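PDB 6BZN: halogenase PltM from Pseudomonas fluorescens, which halogenates phenolic substrates with chloride, bromide or iodide, and probably works as an FAD-dependent enzyme related to the flavin monooxygenases. Local coordinates for residues Y24-I29 with F188-A193; I167-D172 with D334-L339; L50-A55 with I162-I167; A43-N48 with K367-A372; S31-A36 with D142-A147. All coordinates share one frame; numbering follows the deposited sequence.

Contacts 1, 2 and 3 reach one parallel five-stranded sheet with strand order 157-159, 49-52, 24-29, 188-191, 336-338. Contact 1 pairs the two strands 24-29 and 188-191, contact 2 lies about 9 Å from it, centre to centre, on the 336-338 side, and contact 3 about 10 Å away on the 49-52 side. Contacts 2 and 3 both use strand 164-170 of a separate antiparallel sheet and share Ile167. Helix 33-44 carries contact 5 at its start and contact 4, with helix 352-374, at its end. Along the chain contacts 3 and 5 lie inside the loop closed by contact 1; they hold FAD-binding residues (Asp53, Ile33, Ala34) close to this Rossmann-type sheet.

Contact 1: residues Y24-I29 with F188-A193; sequences YDVIII and FIIDAA. With CA (calcium ion), chain E.
A parallel strand pair inside the Rossmann-type sheet joins Val26-Ile29 to Phe188-Asp191, the two running at 18° to each other with axes 4.7 Å apart. The evidence for the register is an alternating ladder: Ile27 N donates to Phe188 O, Ile190 N returns to Ile27 O at 2.8 Å, and Ile29 N reaches Ile190 O at 2.9 Å. Past the strands Ala192 N closes on Ile29 O at 2.7 Å, a more bent bond (135° at the hydrogen). An Asx turn fixes the exit, Asp191 OD1 accepting from Ala193 N, while Asp191 OD2 is held by Ser197.

Side chains sort onto two faces. On one, Ile189 swings CG1 anti to its own N (chi1 -173°), which brings CD1 to 3.6 Å from Ile29 CD1 and near the CG2 branch of Ile27. On the other, Val26 CG1 meets Ile190 CD1 at 3.7 Å, and Ile28 CG2 meets the methyl of Ala192. Where the chain turns a corner, Asp25 chelates a calcium ion through both oxygens, OD2 at 2.3 Å being the shorter; OD2 also accepts from Asn48 N. Ile28 and Ala192 pack against Gly35 of the glycine-rich turn, as expected where the first strand of a Rossmann-type FAD-binding fold leads into its helix.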
# COMPACT_ATOMS: atom_id res chain seq x y z
N TYR A 24 -12.02 14.73 25.00
CA TYR A 24 -11.38 13.48 24.55
C TYR A 24 -9.86 13.51 24.76
O TYR A 24 -9.28 14.57 24.98
CB TYR A 24 -11.71 13.19 23.08
CG TYR A 24 -13.18 13.10 22.83
CD1 TYR A 24 -13.87 11.89 22.96
CD2 TYR A 24 -13.91 14.24 22.51
CE1 TYR A 24 -15.24 11.82 22.77
CE2 TYR A 24 -15.28 14.18 22.32
CZ TYR A 24 -15.93 12.97 22.43
OH TYR A 24 -17.29 12.94 22.23
N ASP A 25 -9.23 12.34 24.71
CA ASP A 25 -7.77 12.27 24.66
C ASP A 25 -7.29 12.54 23.24
O ASP A 25 -6.40 13.36 23.03
CB ASP A 25 -7.26 10.91 25.13
CG ASP A 25 -7.50 10.69 26.61
OD1 ASP A 25 -6.86 11.38 27.42
OD2 ASP A 25 -8.37 9.86 26.94
N VAL A 26 -7.90 11.85 22.27
CA VAL A 26 -7.50 11.93 20.87
C VAL A 26 -8.71 12.08 19.94
O VAL A 26 -9.72 11.38 20.11
CB VAL A 26 -6.68 10.69 20.44
CG1 VAL A 26 -6.16 10.83 19.02
CG2 VAL A 26 -5.53 10.45 21.40
N ILE A 27 -8.61 12.99 18.98
CA ILE A 27 -9.52 13.07 17.85
C ILE A 27 -8.81 12.48 16.64
O ILE A 27 -7.62 12.75 16.39
CB ILE A 27 -9.99 14.51 17.60
CG1 ILE A 27 -10.95 14.93 18.71
CG2 ILE A 27 -10.70 14.65 16.26
CD1 ILE A 27 -11.15 16.42 18.85
N ILE A 28 -9.54 11.64 15.90
CA ILE A 28 -9.03 11.01 14.69
C ILE A 28 -9.92 11.45 13.53
O ILE A 28 -11.13 11.26 13.59
CB ILE A 28 -9.05 9.48 14.79
CG1 ILE A 28 -8.13 9.02 15.93
CG2 ILE A 28 -8.56 8.83 13.50
CD1 ILE A 28 -8.25 7.56 16.27
N ILE A 29 -9.33 12.05 12.50
CA ILE A 29 -10.05 12.42 11.29
C ILE A 29 -9.93 11.25 10.30
O ILE A 29 -8.83 10.88 9.93
CB ILE A 29 -9.50 13.70 10.63
CG1 ILE A 29 -9.47 14.87 11.63
CG2 ILE A 29 -10.38 14.11 9.46
CD1 ILE A 29 -8.49 15.94 11.21
N PHE A 188 -4.83 15.78 21.42
CA PHE A 188 -4.05 15.41 20.23
C PHE A 188 -4.99 15.07 19.08
O PHE A 188 -6.08 14.53 19.31
CB PHE A 188 -3.21 14.18 20.57
CG PHE A 188 -2.04 13.93 19.64
CD1 PHE A 188 -0.92 14.74 19.67
CD2 PHE A 188 -2.04 12.82 18.80
CE1 PHE A 188 0.18 14.49 18.86
CE2 PHE A 188 -0.94 12.54 17.99
CZ PHE A 188 0.17 13.38 18.01
N ILE A 189 -4.56 15.37 17.86
CA ILE A 189 -5.36 15.06 16.67
C ILE A 189 -4.53 14.24 15.67
O ILE A 189 -3.39 14.57 15.38
CB ILE A 189 -6.00 16.33 16.04
CG1 ILE A 189 -6.96 15.95 14.90
CG2 ILE A 189 -4.98 17.35 15.53
CD1 ILE A 189 -8.01 17.02 14.63
N ILE A 190 -5.12 13.14 15.20
CA ILE A 190 -4.49 12.28 14.20
C ILE A 190 -5.27 12.41 12.90
O ILE A 190 -6.47 12.18 12.87
CB ILE A 190 -4.46 10.82 14.66
CG1 ILE A 190 -3.60 10.71 15.91
CG2 ILE A 190 -3.89 9.90 13.57
CD1 ILE A 190 -3.72 9.39 16.63
N ASP A 191 -4.58 12.79 11.83
CA ASP A 191 -5.20 12.85 10.52
C ASP A 191 -5.03 11.51 9.81
O ASP A 191 -3.95 11.19 9.28
CB ASP A 191 -4.60 13.96 9.65
CG ASP A 191 -5.45 14.28 8.44
OD1 ASP A 191 -6.20 13.40 7.94
OD2 ASP A 191 -5.39 15.45 7.98
N ALA A 192 -6.13 10.76 9.77
CA ALA A 192 -6.18 9.44 9.14
C ALA A 192 -6.95 9.51 7.82
O ALA A 192 -7.40 8.49 7.31
CB ALA A 192 -6.83 8.44 10.09
N ALA A 193 -7.09 10.71 7.27
CA ALA A 193 -7.76 10.89 5.97
C ALA A 193 -6.74 10.66 4.83
O ALA A 193 -5.61 10.29 5.07
CB ALA A 193 -8.37 12.28 5.90
CA CA E . -8.48 10.42 29.19
O HOH W 1 -9.42 12.42 28.42

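Contact 2: residues I167-D172 with D334-L339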
# COMPACT_ATOMS: atom_id res chain seq x y z
N ILE A 167 -10.08 23.60 12.78
CA ILE A 167 -9.26 22.85 13.71
C ILE A 167 -8.25 23.82 14.29
O ILE A 167 -7.41 24.36 13.56
CB ILE A 167 -8.53 21.67 13.02
CG1 ILE A 167 -9.55 20.72 12.39
CG2 ILE A 167 -7.67 20.92 14.02
CD1 ILE A 167 -8.95 19.71 11.41
N SER A 168 -8.34 24.06 15.60
CA SER A 168 -7.41 24.96 16.29
C SER A 168 -6.39 24.15 17.05
O SER A 168 -6.73 23.24 17.78
CB SER A 168 -8.17 25.91 17.24
OG SER A 168 -9.05 26.72 16.48
N LEU A 169 -5.12 24.49 16.86
CA LEU A 169 -4.03 23.80 17.52
C LEU A 169 -3.45 24.77 18.54
O LEU A 169 -2.89 25.79 18.17
CB LEU A 169 -2.98 23.36 16.50
CG LEU A 169 -3.46 22.42 15.40
CD1 LEU A 169 -2.39 22.31 14.31
CD2 LEU A 169 -3.79 21.04 15.97
N ASN A 170 -3.61 24.46 19.82
CA ASN A 170 -3.25 25.38 20.91
C ASN A 170 -2.13 24.75 21.70
O ASN A 170 -1.83 23.58 21.50
CB ASN A 170 -4.47 25.64 21.82
CG ASN A 170 -5.73 25.95 21.03
OD1 ASN A 170 -6.77 25.27 21.17
ND2 ASN A 170 -5.67 26.97 20.18
N ASP A 171 -1.53 25.50 22.62
CA ASP A 171 -0.51 24.90 23.49
C ASP A 171 -1.09 23.97 24.57
O ASP A 171 -0.34 23.23 25.18
CB ASP A 171 0.44 25.97 24.11
CG ASP A 171 -0.26 26.90 25.08
OD1 ASP A 171 -1.49 26.78 25.25
OD2 ASP A 171 0.44 27.75 25.68
N ASP A 172 -2.41 23.99 24.79
CA ASP A 172 -3.04 23.10 25.78
C ASP A 172 -4.01 22.06 25.16
O ASP A 172 -4.75 21.40 25.89
CB ASP A 172 -3.72 23.90 26.91
CG ASP A 172 -4.76 24.88 26.41
OD1 ASP A 172 -4.99 24.96 25.18
OD2 ASP A 172 -5.34 25.58 27.27
N ASP A 334 3.61 19.17 18.10
CA ASP A 334 3.28 19.00 19.52
C ASP A 334 1.92 18.31 19.69
O ASP A 334 1.77 17.45 20.55
CB ASP A 334 3.23 20.37 20.24
CG ASP A 334 4.59 21.04 20.37
OD1 ASP A 334 5.63 20.44 20.02
OD2 ASP A 334 4.63 22.20 20.83
N ARG A 335 0.95 18.73 18.88
CA ARG A 335 -0.45 18.33 19.06
C ARG A 335 -1.10 17.59 17.89
O ARG A 335 -2.32 17.40 17.90
CB ARG A 335 -1.30 19.57 19.40
CG ARG A 335 -0.87 20.29 20.68
CD ARG A 335 -1.28 19.47 21.89
NE ARG A 335 -0.92 20.09 23.17
CZ ARG A 335 -1.38 19.69 24.36
NH1 ARG A 335 -2.23 18.66 24.47
NH2 ARG A 335 -0.99 20.32 25.47
N PHE A 336 -0.31 17.15 16.92
CA PHE A 336 -0.87 16.42 15.79
C PHE A 336 0.09 15.42 15.20
O PHE A 336 1.30 15.50 15.38
CB PHE A 336 -1.35 17.37 14.68
CG PHE A 336 -0.23 18.04 13.93
CD1 PHE A 336 0.34 17.44 12.82
CD2 PHE A 336 0.26 19.26 14.35
CE1 PHE A 336 1.37 18.05 12.12
CE2 PHE A 336 1.30 19.88 13.65
CZ PHE A 336 1.85 19.27 12.54
N CYS A 337 -0.49 14.48 14.47
CA CYS A 337 0.26 13.59 13.59
C CYS A 337 -0.60 13.32 12.37
O CYS A 337 -1.81 13.08 12.49
CB CYS A 337 0.61 12.28 14.30
SG CYS A 337 1.31 11.02 13.19
N LEU A 338 0.03 13.40 11.20
CA LEU A 338 -0.57 12.95 9.96
C LEU A 338 -0.15 11.51 9.75
O LEU A 338 1.04 11.20 9.76
CB LEU A 338 -0.08 13.78 8.77
CG LEU A 338 -0.69 15.15 8.51
CD1 LEU A 338 -0.78 16.01 9.75
CD2 LEU A 338 0.06 15.86 7.39
N LEU A 339 -1.12 10.63 9.56
CA LEU A 339 -0.81 9.28 9.14
C LEU A 339 -0.33 9.27 7.68
O LEU A 339 -0.42 10.30 6.99
CB LEU A 339 -2.01 8.36 9.38
CG LEU A 339 -2.31 7.99 10.83
CD1 LEU A 339 -3.48 7.01 10.84
CD2 LEU A 339 -1.12 7.38 11.56
O HOH W 2 1.75 21.33 23.41
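Leu169 meets Phe336 through one methyl, CD1 lying 4.0 Å from ring atom CD2, the two side chains crossing at about a right angle. The ring is raised to this place because its CG sits between the backbone N and the carbonyl carbon (chi1 71°). Next along the strand, Asn170 offers its carbonyl O to the aliphatic part of Arg335, 3.5 Å from CG, where the arginine chain bends at chi2.

Asp171 provides the polar link: its O accepts from Arg335 NH2 at 3.0 Å. The bond is far from straight, 141° at the hydrogen, and the donor stands 41° above the carbonyl plane. Water 2 accepts from Arg335 NE at 3.0 Å and gives a weak bond to the same Asp171 O. Asp172 then carries its backbone over the guanidinium, with C lying 3.5 Å above that plane and offset toward the rim. The carboxylates do not touch the arginine: Asp172 OD1 is 6.1 Å from Arg335 NH2, so any attraction is probably long-range.

Arg335 NH1 bonds to Ala187 O, just before strand 188-191, while Leu169 and Phe336 both pack on Ile189 of that strand and on Leu203 of helix 198-203.

Contact 3: residues L50-A55 with I162-I167; sequences LILDSA and IKIESI
The flat Asp53-Ser54 peptide group is met by Ile162 from one side: CD1 stands over the face, 3.8 Å from Asp53 C, and Ile162 N approaches Asp53 O at 3.2 Å, tilted 25° from the carbonyl plane. This bond is almost straight at the hydrogen (174°), although the acceptor is not met end-on. The ethyl branch lies over the peptide because CG1 occupies the place between the backbone N and the carbonyl carbon (chi1 54°), which also brings it to 3.4 Å from Asp53 O. A second flat group, the Asp53 carboxylate, closes an Asx turn: OD1 accepts from Ala55 N at 2.9 Å, the donor sitting above the carboxylate plane. OD2 belongs to other partners, Ser31 OG and, in a salt bridge, Arg59.

Beyond the peptide the two segments are joined more loosely. Ser54 CA makes a CH-to-oxygen contact of 3.2 Å with Ile162 O, and water 3 donates to both Ser54 O and Ile162 O. On the apolar side, Leu52 CB lies 4.1 Å from Ile162 CD1, while Leu52 CD1 and Ile164 CD1 are barely in touch; Val176 of strand 173-178 packs on both Leu52 and Ile164. A glycine in place of Ile162 would keep the backbone N-H but is likely to uncover the Asp53-Ser54 peptide and leave Leu52 CB without its methyl neighbour.

Asp53 follows the second strand in sequence of the parallel sheet and binds FAD in this protein, as the acidic residue at this place does in many Rossmann-type flavoproteins.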
# COMPACT_ATOMS: atom_id res chain seq x y z
N LEU A 50 -12.37 10.03 19.74
CA LEU A 50 -13.45 10.46 18.87
C LEU A 50 -12.97 10.40 17.43
O LEU A 50 -11.98 11.06 17.07
CB LEU A 50 -13.88 11.89 19.18
CG LEU A 50 -14.99 12.45 18.28
CD1 LEU A 50 -16.25 11.59 18.36
CD2 LEU A 50 -15.28 13.90 18.66
N ILE A 51 -13.67 9.60 16.63
CA ILE A 51 -13.41 9.50 15.21
C ILE A 51 -14.43 10.35 14.45
O ILE A 51 -15.63 10.16 14.62
CB ILE A 51 -13.48 8.03 14.74
CG1 ILE A 51 -12.47 7.19 15.50
CG2 ILE A 51 -13.25 7.93 13.24
CD1 ILE A 51 -12.61 5.70 15.26
N LEU A 52 -13.94 11.25 13.61
CA LEU A 52 -14.78 12.16 12.81
C LEU A 52 -14.60 11.85 11.35
O LEU A 52 -13.48 11.70 10.91
CB LEU A 52 -14.34 13.60 13.03
CG LEU A 52 -14.46 14.12 14.45
CD1 LEU A 52 -13.89 15.54 14.53
CD2 LEU A 52 -15.90 14.07 14.95
N ASP A 53 -15.69 11.77 10.59
CA ASP A 53 -15.58 11.59 9.14
C ASP A 53 -16.68 12.36 8.43
O ASP A 53 -17.84 12.32 8.85
CB ASP A 53 -15.70 10.10 8.77
CG ASP A 53 -15.08 9.77 7.40
OD1 ASP A 53 -15.05 10.65 6.50
OD2 ASP A 53 -14.61 8.62 7.22
N SER A 54 -16.32 13.04 7.34
CA SER A 54 -17.31 13.74 6.51
C SER A 54 -18.11 12.75 5.66
O SER A 54 -19.23 13.05 5.25
CB SER A 54 -16.65 14.80 5.62
OG SER A 54 -15.71 14.21 4.75
N ALA A 55 -17.52 11.59 5.40
CA ALA A 55 -18.20 10.55 4.64
C ALA A 55 -18.97 9.64 5.59
O ALA A 55 -18.99 9.86 6.81
CB ALA A 55 -17.18 9.75 3.85
N ILE A 162 -20.24 14.35 9.09
CA ILE A 162 -20.08 15.65 9.78
C ILE A 162 -19.32 16.61 8.89
O ILE A 162 -18.78 16.23 7.86
CB ILE A 162 -19.44 15.55 11.20
CG1 ILE A 162 -18.09 14.81 11.21
CG2 ILE A 162 -20.39 14.89 12.17
CD1 ILE A 162 -16.94 15.54 10.56
N LYS A 163 -19.32 17.87 9.28
CA LYS A 163 -18.57 18.90 8.58
C LYS A 163 -17.70 19.60 9.62
O LYS A 163 -18.21 20.19 10.56
CB LYS A 163 -19.53 19.87 7.87
CG LYS A 163 -18.88 21.08 7.20
CD LYS A 163 -17.65 20.72 6.37
CE LYS A 163 -17.44 21.66 5.18
NZ LYS A 163 -17.10 23.05 5.57
N ILE A 164 -16.39 19.48 9.45
CA ILE A 164 -15.43 20.17 10.30
C ILE A 164 -15.33 21.60 9.80
O ILE A 164 -15.01 21.81 8.64
CB ILE A 164 -14.04 19.50 10.26
CG1 ILE A 164 -14.11 18.11 10.91
CG2 ILE A 164 -13.00 20.36 10.97
CD1 ILE A 164 -12.97 17.20 10.52
N GLU A 165 -15.60 22.56 10.68
CA GLU A 165 -15.53 23.98 10.34
C GLU A 165 -14.16 24.59 10.57
O GLU A 165 -13.73 25.43 9.81
CB GLU A 165 -16.59 24.75 11.12
CG GLU A 165 -18.00 24.27 10.78
CD GLU A 165 -19.05 25.33 10.98
OE1 GLU A 165 -20.02 25.35 10.18
OE2 GLU A 165 -18.91 26.14 11.93
N SER A 166 -13.47 24.16 11.63
CA SER A 166 -12.09 24.56 11.86
C SER A 166 -11.40 23.64 12.85
O SER A 166 -12.07 22.95 13.64
CB SER A 166 -12.03 25.99 12.40
OG SER A 166 -12.72 26.05 13.63
N ILE A 167 -10.08 23.60 12.78
CA ILE A 167 -9.26 22.85 13.71
C ILE A 167 -8.25 23.82 14.29
O ILE A 167 -7.41 24.36 13.56
CB ILE A 167 -8.53 21.67 13.02
CG1 ILE A 167 -9.55 20.72 12.39
CG2 ILE A 167 -7.67 20.92 14.02
CD1 ILE A 167 -8.95 19.71 11.41
O HOH W 3 -20.32 15.84 5.38

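Contact 4: residues A43-N48 with K367-A372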
# COMPACT_ATOMS: atom_id res chain seq x y z
N ALA A 43 -8.38 3.22 22.06
CA ALA A 43 -9.54 3.02 22.94
C ALA A 43 -9.32 1.78 23.84
O ALA A 43 -9.57 1.82 25.05
CB ALA A 43 -10.82 2.88 22.15
N LYS A 44 -8.85 0.70 23.23
CA LYS A 44 -8.49 -0.52 23.98
C LYS A 44 -7.53 -0.23 25.13
O LYS A 44 -7.67 -0.80 26.23
CB LYS A 44 -7.89 -1.55 23.02
CG LYS A 44 -7.22 -2.75 23.67
CD LYS A 44 -8.21 -3.65 24.38
CE LYS A 44 -7.45 -4.69 25.19
NZ LYS A 44 -8.22 -5.96 25.26
N SER A 45 -6.58 0.67 24.88
CA SER A 45 -5.50 0.99 25.82
C SER A 45 -5.86 2.01 26.92
O SER A 45 -4.99 2.37 27.72
CB SER A 45 -4.31 1.54 25.01
OG SER A 45 -3.89 0.60 24.04
N GLY A 46 -7.10 2.49 26.93
CA GLY A 46 -7.62 3.36 28.00
C GLY A 46 -7.80 4.83 27.64
O GLY A 46 -8.05 5.66 28.54
N LEU A 47 -7.70 5.18 26.35
CA LEU A 47 -7.96 6.56 25.91
C LEU A 47 -9.40 6.75 25.44
O LEU A 47 -10.02 5.82 24.93
CB LEU A 47 -7.01 6.98 24.78
CG LEU A 47 -5.50 6.87 25.04
CD1 LEU A 47 -4.71 7.61 23.97
CD2 LEU A 47 -5.13 7.38 26.41
N ASN A 48 -9.93 7.95 25.64
CA ASN A 48 -11.23 8.37 25.13
C ASN A 48 -10.98 8.94 23.74
O ASN A 48 -10.31 9.96 23.60
CB ASN A 48 -11.84 9.43 26.07
CG ASN A 48 -13.33 9.66 25.84
OD1 ASN A 48 -14.00 8.89 25.15
ND2 ASN A 48 -13.85 10.72 26.45
N LYS A 367 3.49 5.79 21.42
CA LYS A 367 3.95 7.14 21.75
C LYS A 367 2.80 8.03 22.18
O LYS A 367 2.96 8.86 23.06
CB LYS A 367 4.72 7.74 20.58
CG LYS A 367 5.93 6.91 20.18
CD LYS A 367 6.64 7.49 18.99
CE LYS A 367 7.75 6.58 18.49
NZ LYS A 367 8.84 6.46 19.50
N VAL A 368 1.64 7.88 21.55
CA VAL A 368 0.46 8.66 21.94
C VAL A 368 0.03 8.23 23.35
O VAL A 368 -0.33 9.08 24.18
CB VAL A 368 -0.67 8.51 20.90
CG1 VAL A 368 -1.98 9.12 21.39
CG2 VAL A 368 -0.25 9.17 19.60
N LEU A 369 0.07 6.93 23.62
CA LEU A 369 -0.24 6.41 24.95
C LEU A 369 0.71 6.95 26.02
O LEU A 369 0.26 7.36 27.10
CB LEU A 369 -0.21 4.89 24.99
CG LEU A 369 -1.27 4.14 24.19
CD1 LEU A 369 -1.00 2.65 24.36
CD2 LEU A 369 -2.67 4.49 24.65
N ASP A 370 2.01 6.96 25.72
CA ASP A 370 3.00 7.52 26.65
C ASP A 370 2.72 9.02 26.89
O ASP A 370 2.74 9.48 28.03
CB ASP A 370 4.44 7.31 26.15
CG ASP A 370 5.47 8.11 26.95
OD1 ASP A 370 5.79 9.26 26.54
OD2 ASP A 370 5.94 7.61 28.00
N ALA A 371 2.45 9.76 25.81
CA ALA A 371 2.13 11.18 25.91
C ALA A 371 0.91 11.44 26.80
O ALA A 371 0.95 12.32 27.66
CB ALA A 371 1.92 11.79 24.53
N ALA A 372 -0.16 10.69 26.56
CA ALA A 372 -1.41 10.81 27.33
C ALA A 372 -1.23 10.43 28.81
O ALA A 372 -1.94 10.94 29.67
CB ALA A 372 -2.49 9.94 26.73
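This is an apolar contact without a hydrogen bond between its two segments: the turn after helix 33-44 rests against one side of helix 352-374. Leu47 carries most of it. Its CG lies 3.7 Å from Leu369 CD2, its CD1 reaches Val368 CG1 at 4.0 Å, and its CD2 meets Ala372 CB at 3.7 Å, so the forked end is received by three residues on adjacent turns. Leu369 extends its chain with CG anti to the carbonyl carbon (chi1 -67°), and both of its methyls then touch Ser45: CD2 comes to 3.4 Å from Ser45 CB, tighter than usual for two carbons, and CD1 is 3.6 Å from Ser45 OG. That hydroxyl is bonded to Val41 O in the preceding turn. Phe81 of helix 68-81 packs on both Ser45 and Leu369.

Replacing Leu47 by an alanine would probably open a gap in front of Val368 and Ala372 and take from Leu369 CD2 its neighbour on that side.

Gly46, at phi 107°, terminates the helix in a Schellman motif, and Leu47 also packs on Asp25 and Val26. Because helix 33-44 lies in sequence between the adjacent parallel strands 24-29 and 49-52, the turn belongs to a beta-alpha-beta crossover of the Rossmann-type fold.

Contact 5: residues S31-A36 with D142-A147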
# COMPACT_ATOMS: atom_id res chain seq x y z
N SER A 31 -12.56 7.61 9.10
CA SER A 31 -13.07 6.40 9.71
C SER A 31 -12.83 5.19 8.80
O SER A 31 -13.50 4.17 8.97
CB SER A 31 -14.56 6.54 10.00
OG SER A 31 -15.31 6.65 8.79
N GLY A 32 -11.89 5.32 7.85
CA GLY A 32 -11.43 4.20 7.03
C GLY A 32 -10.53 3.30 7.85
O GLY A 32 -10.36 3.51 9.05
N ILE A 33 -9.93 2.30 7.23
CA ILE A 33 -9.18 1.31 8.00
C ILE A 33 -8.09 1.93 8.88
O ILE A 33 -7.90 1.48 10.00
CB ILE A 33 -8.59 0.20 7.10
CG1 ILE A 33 -8.08 -0.96 7.96
CG2 ILE A 33 -7.50 0.75 6.19
CD1 ILE A 33 -7.85 -2.23 7.15
N ALA A 34 -7.39 2.94 8.37
CA ALA A 34 -6.35 3.61 9.16
C ALA A 34 -6.92 4.25 10.42
O ALA A 34 -6.43 4.00 11.52
CB ALA A 34 -5.64 4.65 8.33
N GLY A 35 -7.96 5.06 10.26
CA GLY A 35 -8.56 5.76 11.41
C GLY A 35 -9.20 4.80 12.40
O GLY A 35 -9.06 4.96 13.62
N ALA A 36 -9.87 3.79 11.86
CA ALA A 36 -10.54 2.79 12.68
C ALA A 36 -9.56 1.96 13.52
O ALA A 36 -9.80 1.74 14.70
CB ALA A 36 -11.37 1.88 11.82
N ASP A 142 -16.28 -3.42 2.74
CA ASP A 142 -16.65 -4.37 3.80
C ASP A 142 -15.56 -4.47 4.85
O ASP A 142 -15.85 -4.53 6.04
CB ASP A 142 -16.95 -5.74 3.22
CG ASP A 142 -18.27 -5.79 2.42
OD1 ASP A 142 -19.09 -4.83 2.47
OD2 ASP A 142 -18.48 -6.82 1.73
N ILE A 143 -14.31 -4.45 4.41
CA ILE A 143 -13.17 -4.50 5.31
C ILE A 143 -13.16 -3.29 6.24
O ILE A 143 -13.02 -3.45 7.45
CB ILE A 143 -11.83 -4.60 4.52
CG1 ILE A 143 -11.75 -5.94 3.76
CG2 ILE A 143 -10.61 -4.40 5.41
CD1 ILE A 143 -11.64 -7.17 4.63
N ASP A 144 -13.31 -2.10 5.67
CA ASP A 144 -13.24 -0.86 6.46
C ASP A 144 -14.41 -0.72 7.42
O ASP A 144 -14.23 -0.24 8.53
CB ASP A 144 -13.13 0.38 5.56
CG ASP A 144 -11.76 0.47 4.86
OD1 ASP A 144 -11.06 -0.56 4.73
OD2 ASP A 144 -11.38 1.56 4.42
N TYR A 145 -15.60 -1.16 7.01
CA TYR A 145 -16.76 -1.06 7.89
C TYR A 145 -16.52 -1.98 9.10
O TYR A 145 -16.71 -1.58 10.24
CB TYR A 145 -18.06 -1.41 7.17
CG TYR A 145 -19.34 -0.78 7.75
CD1 TYR A 145 -19.33 -0.02 8.93
CD2 TYR A 145 -20.57 -0.97 7.12
CE1 TYR A 145 -20.49 0.55 9.44
CE2 TYR A 145 -21.73 -0.41 7.63
CZ TYR A 145 -21.69 0.35 8.79
OH TYR A 145 -22.83 0.93 9.32
N PHE A 146 -16.04 -3.20 8.83
CA PHE A 146 -15.65 -4.14 9.90
C PHE A 146 -14.61 -3.54 10.85
O PHE A 146 -14.74 -3.66 12.06
CB PHE A 146 -15.14 -5.44 9.28
CG PHE A 146 -14.77 -6.50 10.28
CD1 PHE A 146 -13.46 -6.59 10.75
CD2 PHE A 146 -15.71 -7.41 10.72
CE1 PHE A 146 -13.11 -7.58 11.66
CE2 PHE A 146 -15.37 -8.38 11.64
CZ PHE A 146 -14.07 -8.48 12.11
N ALA A 147 -13.59 -2.89 10.29
CA ALA A 147 -12.58 -2.21 11.09
C ALA A 147 -13.19 -1.15 12.00
O ALA A 147 -12.87 -1.10 13.20
CB ALA A 147 -11.51 -1.58 10.19
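Ile33 opens the helix of the Rossmann-type glycine turn, and its backbone and side chain both meet helix 140-153, through Asp142-Ala147. Gly32, at the N-cap, and Gly35 fit the GxGxxG pattern; Ile33 and Ala34 bind FAD in this protein.

Asp144 turns its carboxylate to this helix start with CG anti to the carbonyl carbon (chi1 -70°). OD2 takes a weak hydrogen bond from Ile33 N, 3.2 Å long and bent to 144° at the hydrogen, and lies 3.7 Å from Gly32 CA. OD1 comes within 3.5 Å of Ile33 CB; its polar partner is Arg140 NE, in a salt bridge. Since Arg140 is itself an FAD-binding residue, Asp144 is in a position consistent with orienting it while facing a first-turn N-H, where the helix end would be expected to favour the negative charge.

Ile33 is extended, CG1 anti to the backbone N (chi1 -168°) and CD1 continuing outward, so its ethyl arm runs beside Ile143, the two pointing the same way. CD1 ends 3.9 Å from Ile143 CG2, while CG1 is 4.1 Å from Ala147 CB; Phe358 of helix 352-374 also packs on Ile33. One turn on, small residues let the helices close: Ala36 CB lies 3.5 Å from Ala147 C and 3.8 Å from Ala147 CB.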